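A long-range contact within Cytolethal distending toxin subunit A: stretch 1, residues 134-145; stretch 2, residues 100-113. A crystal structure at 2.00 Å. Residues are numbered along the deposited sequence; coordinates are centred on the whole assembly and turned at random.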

# COMPACT_ATOMS: atom_id res chain seq x y z
N SER A 134 -1.13 26.29 -3.14
CA SER A 134 -1.66 26.99 -2.00
C SER A 134 -2.62 26.07 -1.30
O SER A 134 -3.61 25.65 -1.88
CB SER A 134 -2.40 28.26 -2.41
OG SER A 134 -3.00 28.82 -1.25
N LEU A 135 -2.32 25.75 -0.04
CA LEU A 135 -3.18 24.86 0.72
C LEU A 135 -4.57 25.44 0.91
O LEU A 135 -5.48 24.74 1.32
CB LEU A 135 -2.54 24.55 2.09
CG LEU A 135 -1.32 23.62 2.10
CD1 LEU A 135 -0.62 23.69 3.45
CD2 LEU A 135 -1.77 22.21 1.80
N ASP A 136 -4.73 26.73 0.60
CA ASP A 136 -6.03 27.37 0.75
C ASP A 136 -6.88 27.35 -0.52
O ASP A 136 -7.97 27.91 -0.54
CB ASP A 136 -5.85 28.81 1.23
CG ASP A 136 -5.19 28.87 2.58
OD1 ASP A 136 -5.60 28.11 3.48
OD2 ASP A 136 -4.25 29.68 2.76
N LYS A 137 -6.37 26.72 -1.57
CA LYS A 137 -7.14 26.65 -2.81
C LYS A 137 -7.83 25.29 -2.92
O LYS A 137 -7.18 24.27 -3.18
CB LYS A 137 -6.23 26.87 -4.03
CG LYS A 137 -5.66 28.28 -4.18
CD LYS A 137 -4.69 28.35 -5.37
CE LYS A 137 -3.88 29.66 -5.39
NZ LYS A 137 -2.73 29.62 -6.36
N LEU A 138 -9.15 25.28 -2.71
CA LEU A 138 -9.92 24.04 -2.79
C LEU A 138 -9.77 23.37 -4.17
O LEU A 138 -9.80 22.14 -4.27
CB LEU A 138 -11.40 24.32 -2.50
CG LEU A 138 -12.26 23.11 -2.13
CD1 LEU A 138 -11.70 22.49 -0.84
CD2 LEU A 138 -13.72 23.53 -1.93
N ALA A 139 -9.62 24.18 -5.22
CA ALA A 139 -9.47 23.64 -6.58
C ALA A 139 -8.22 22.76 -6.75
O ALA A 139 -8.10 22.04 -7.75
CB ALA A 139 -9.47 24.77 -7.62
N GLN A 140 -7.29 22.84 -5.81
CA GLN A 140 -6.08 22.01 -5.89
C GLN A 140 -6.21 20.76 -5.01
O GLN A 140 -5.25 19.98 -4.87
CB GLN A 140 -4.85 22.82 -5.49
CG GLN A 140 -4.50 23.91 -6.50
CD GLN A 140 -3.27 24.70 -6.11
OE1 GLN A 140 -2.65 24.47 -5.07
NE2 GLN A 140 -2.91 25.65 -6.96
N GLU A 141 -7.39 20.55 -4.43
CA GLU A 141 -7.64 19.40 -3.58
C GLU A 141 -8.51 18.39 -4.31
O GLU A 141 -9.49 18.76 -4.96
CB GLU A 141 -8.32 19.82 -2.28
CG GLU A 141 -7.42 20.60 -1.31
CD GLU A 141 -8.00 20.63 0.10
OE1 GLU A 141 -7.76 19.69 0.88
OE2 GLU A 141 -8.73 21.59 0.41
N PHE A 142 -8.14 17.12 -4.19
CA PHE A 142 -8.86 16.04 -4.86
C PHE A 142 -9.17 14.87 -3.93
O PHE A 142 -8.41 14.56 -3.02
CB PHE A 142 -8.03 15.52 -6.05
CG PHE A 142 -7.78 16.55 -7.12
CD1 PHE A 142 -8.63 16.66 -8.21
CD2 PHE A 142 -6.72 17.44 -7.01
CE1 PHE A 142 -8.44 17.64 -9.18
CE2 PHE A 142 -6.52 18.42 -7.97
CZ PHE A 142 -7.39 18.52 -9.07
N GLU A 143 -10.32 14.26 -4.16
CA GLU A 143 -10.72 13.09 -3.39
C GLU A 143 -10.53 11.91 -4.33
O GLU A 143 -11.05 11.91 -5.44
CB GLU A 143 -12.20 13.17 -2.97
CG GLU A 143 -12.67 11.88 -2.29
CD GLU A 143 -14.05 11.97 -1.62
OE1 GLU A 143 -15.03 12.40 -2.28
OE2 GLU A 143 -14.15 11.58 -0.43
N LEU A 144 -9.76 10.91 -3.92
CA LEU A 144 -9.59 9.74 -4.78
C LEU A 144 -10.52 8.67 -4.24
O LEU A 144 -10.46 8.31 -3.06
CB LEU A 144 -8.14 9.26 -4.78
CG LEU A 144 -7.21 10.00 -5.74
CD1 LEU A 144 -7.21 11.50 -5.42
CD2 LEU A 144 -5.80 9.43 -5.65
N LEU A 145 -11.39 8.18 -5.11
CA LEU A 145 -12.38 7.18 -4.76
C LEU A 145 -11.91 5.81 -5.26
O LEU A 145 -11.77 5.58 -6.46
CB LEU A 145 -13.71 7.54 -5.42
CG LEU A 145 -14.15 9.02 -5.44
CD1 LEU A 145 -15.34 9.19 -6.39
CD2 LEU A 145 -14.50 9.49 -4.05
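Stretch 2 (100-113) KMEPGKHREYFRFV

Stretch 2 is a hairpin: strand 100-103 runs out, a loop carrying a type II turn from His106 to Tyr109 reverses the chain, and strand 110-113 returns, paired with the first strand by backbone hydrogen bonds such as Arg111 N to Glu102 O (2.8 Å). Against it, stretch 1 passes from a type I turn (Ser134 to Lys137) through a 3-10 segment, 138-140, into a strand that continues beyond Leu145. The axes of strands 142-145 and 110-113 approach to 6.3 Å at 108° between their N-to-C directions, so the strands cross steeply and share a single antiparallel bridge. There Phe142 and Phe110 exchange both backbone bonds, Phe142 N to Phe110 O (2.7 Å) and Phe110 N to Phe142 O (2.8 Å). Two waters continue the link beyond the bridge: water 1 lies 2.7 Å from Glu108 O and accepts from Leu144 N (2.9 Å), while water 2 donates to Gln140 O (2.6 Å) and accepts from Phe112 N (2.8 Å).

Polar side chains tie down the hairpin loop. The Glu141 carboxylate takes His106 N on OE1 (3.0 Å) and, weakly, His106 ND1 on OE2 (2.7 Å). Glu141 OE1 also lies 3.6 Å from Gly104 CA, and a CB on this glycine would clash with that oxygen. At the exposed margin Lys105 NZ forms a salt bridge with Asp136 OD1 (3.1 Å).

Apolar contacts flank the bridge. Leu144 points toward stretch 2, its CD2 3.7 Å from Met101 CE and its CD1 4.3 Å from Phe112 CZ; Phe142 CD2 meets Phe112 CD2 at 4.2 Å. Leu135 CD2 covers one face of the Arg111 guanidinium, 3.6 Å from NH1 of Arg111, whose NH2 is held by Glu102 OE1 (2.9 Å) in a salt bridge within the hairpin. Leu138 CD1 lies over one face of the His106 ring, 4.0 Å from His106 CE1.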

# COMPACT_ATOMS: atom_id res chain seq x y z
N LYS A 100 4.27 14.55 -6.62
CA LYS A 100 4.36 14.17 -5.23
C LYS A 100 2.93 14.34 -4.70
O LYS A 100 2.34 15.42 -4.77
CB LYS A 100 5.32 15.09 -4.46
CG LYS A 100 5.28 14.89 -2.94
CD LYS A 100 6.17 15.89 -2.20
CE LYS A 100 7.64 15.62 -2.46
NZ LYS A 100 8.57 16.59 -1.77
N MET A 101 2.36 13.25 -4.20
CA MET A 101 1.01 13.26 -3.67
C MET A 101 1.06 13.52 -2.15
O MET A 101 1.67 12.76 -1.41
CB MET A 101 0.40 11.89 -3.93
CG MET A 101 -1.07 11.88 -4.05
SD MET A 101 -1.69 10.21 -4.43
CE MET A 101 -3.00 10.30 -3.39
N GLU A 102 0.42 14.60 -1.70
CA GLU A 102 0.38 14.97 -0.28
C GLU A 102 -1.04 15.20 0.19
O GLU A 102 -1.93 15.51 -0.60
CB GLU A 102 1.12 16.28 -0.02
CG GLU A 102 2.43 16.44 -0.71
CD GLU A 102 3.12 17.75 -0.36
OE1 GLU A 102 2.43 18.78 -0.22
OE2 GLU A 102 4.36 17.75 -0.25
N PRO A 103 -1.26 15.05 1.51
CA PRO A 103 -2.61 15.28 2.02
C PRO A 103 -2.88 16.76 1.83
O PRO A 103 -1.95 17.57 1.83
CB PRO A 103 -2.48 14.90 3.50
CG PRO A 103 -1.52 13.76 3.44
CD PRO A 103 -0.46 14.31 2.50
N GLY A 104 -4.13 17.12 1.63
CA GLY A 104 -4.45 18.52 1.45
C GLY A 104 -4.78 19.16 2.79
O GLY A 104 -4.56 18.57 3.84
N LYS A 105 -5.31 20.36 2.73
CA LYS A 105 -5.70 21.09 3.92
C LYS A 105 -6.83 20.34 4.61
O LYS A 105 -6.83 20.22 5.84
CB LYS A 105 -6.17 22.49 3.52
CG LYS A 105 -6.74 23.34 4.64
CD LYS A 105 -7.43 24.56 4.03
CE LYS A 105 -7.75 25.64 5.05
NZ LYS A 105 -8.32 26.85 4.38
N HIS A 106 -7.79 19.85 3.83
CA HIS A 106 -8.93 19.13 4.40
C HIS A 106 -8.68 17.64 4.55
O HIS A 106 -7.95 17.03 3.77
CB HIS A 106 -10.16 19.35 3.53
CG HIS A 106 -10.60 20.78 3.46
ND1 HIS A 106 -9.86 21.75 2.81
CD2 HIS A 106 -11.68 21.41 3.97
CE1 HIS A 106 -10.48 22.92 2.92
NE2 HIS A 106 -11.58 22.74 3.62
N ARG A 107 -9.32 17.03 5.54
CA ARG A 107 -9.13 15.59 5.75
C ARG A 107 -9.64 14.79 4.55
O ARG A 107 -10.64 15.14 3.93
CB ARG A 107 -9.85 15.14 7.02
CG ARG A 107 -9.22 15.71 8.29
CD ARG A 107 -9.94 15.28 9.56
NE ARG A 107 -9.32 15.90 10.72
CZ ARG A 107 -9.68 15.67 11.98
NH1 ARG A 107 -10.68 14.84 12.24
NH2 ARG A 107 -9.05 16.28 12.97
N GLU A 108 -8.91 13.73 4.24
CA GLU A 108 -9.26 12.82 3.14
C GLU A 108 -8.99 13.33 1.73
O GLU A 108 -9.23 12.61 0.76
CB GLU A 108 -10.71 12.37 3.27
CG GLU A 108 -10.96 11.56 4.55
CD GLU A 108 -12.30 10.84 4.54
OE1 GLU A 108 -13.32 11.49 4.82
OE2 GLU A 108 -12.32 9.62 4.22
N TYR A 109 -8.48 14.55 1.59
CA TYR A 109 -8.16 15.05 0.25
C TYR A 109 -6.66 15.07 0.01
O TYR A 109 -5.84 15.09 0.95
CB TYR A 109 -8.71 16.46 0.03
CG TYR A 109 -10.21 16.61 0.24
CD1 TYR A 109 -11.08 15.53 0.09
CD2 TYR A 109 -10.75 17.85 0.57
CE1 TYR A 109 -12.45 15.69 0.27
CE2 TYR A 109 -12.11 18.02 0.75
CZ TYR A 109 -12.96 16.94 0.59
OH TYR A 109 -14.31 17.12 0.75
N PHE A 110 -6.29 15.09 -1.27
CA PHE A 110 -4.90 15.11 -1.67
C PHE A 110 -4.64 16.18 -2.71
O PHE A 110 -5.55 16.64 -3.41
CB PHE A 110 -4.52 13.75 -2.27
CG PHE A 110 -4.58 12.63 -1.28
CD1 PHE A 110 -3.53 12.43 -0.38
CD2 PHE A 110 -5.69 11.79 -1.22
CE1 PHE A 110 -3.59 11.41 0.57
CE2 PHE A 110 -5.76 10.77 -0.27
CZ PHE A 110 -4.70 10.58 0.63
N ARG A 111 -3.38 16.59 -2.79
CA ARG A 111 -2.96 17.56 -3.77
C ARG A 111 -1.73 16.96 -4.43
O ARG A 111 -1.07 16.08 -3.84
CB ARG A 111 -2.63 18.88 -3.11
CG ARG A 111 -1.34 18.88 -2.36
CD ARG A 111 -0.93 20.31 -2.14
NE ARG A 111 0.33 20.43 -1.43
CZ ARG A 111 0.81 21.60 -1.02
NH1 ARG A 111 0.13 22.71 -1.26
NH2 ARG A 111 1.96 21.64 -0.35
N PHE A 112 -1.43 17.41 -5.64
CA PHE A 112 -0.31 16.89 -6.42
C PHE A 112 0.68 17.98 -6.80
O PHE A 112 0.34 18.93 -7.51
CB PHE A 112 -0.84 16.21 -7.68
CG PHE A 112 -1.74 15.04 -7.39
CD1 PHE A 112 -1.22 13.75 -7.30
CD2 PHE A 112 -3.11 15.23 -7.18
CE1 PHE A 112 -2.05 12.68 -6.99
CE2 PHE A 112 -3.95 14.16 -6.87
CZ PHE A 112 -3.42 12.88 -6.78
N VAL A 113 1.92 17.83 -6.35
CA VAL A 113 2.99 18.79 -6.60
C VAL A 113 3.95 18.27 -7.67
O VAL A 113 4.51 17.18 -7.54
CB VAL A 113 3.76 19.05 -5.30
CG1 VAL A 113 4.72 20.26 -5.46
CG2 VAL A 113 2.75 19.30 -4.16
O HOH W 1 -9.06 10.69 -1.13
O HOH W 2 -3.22 19.46 -6.46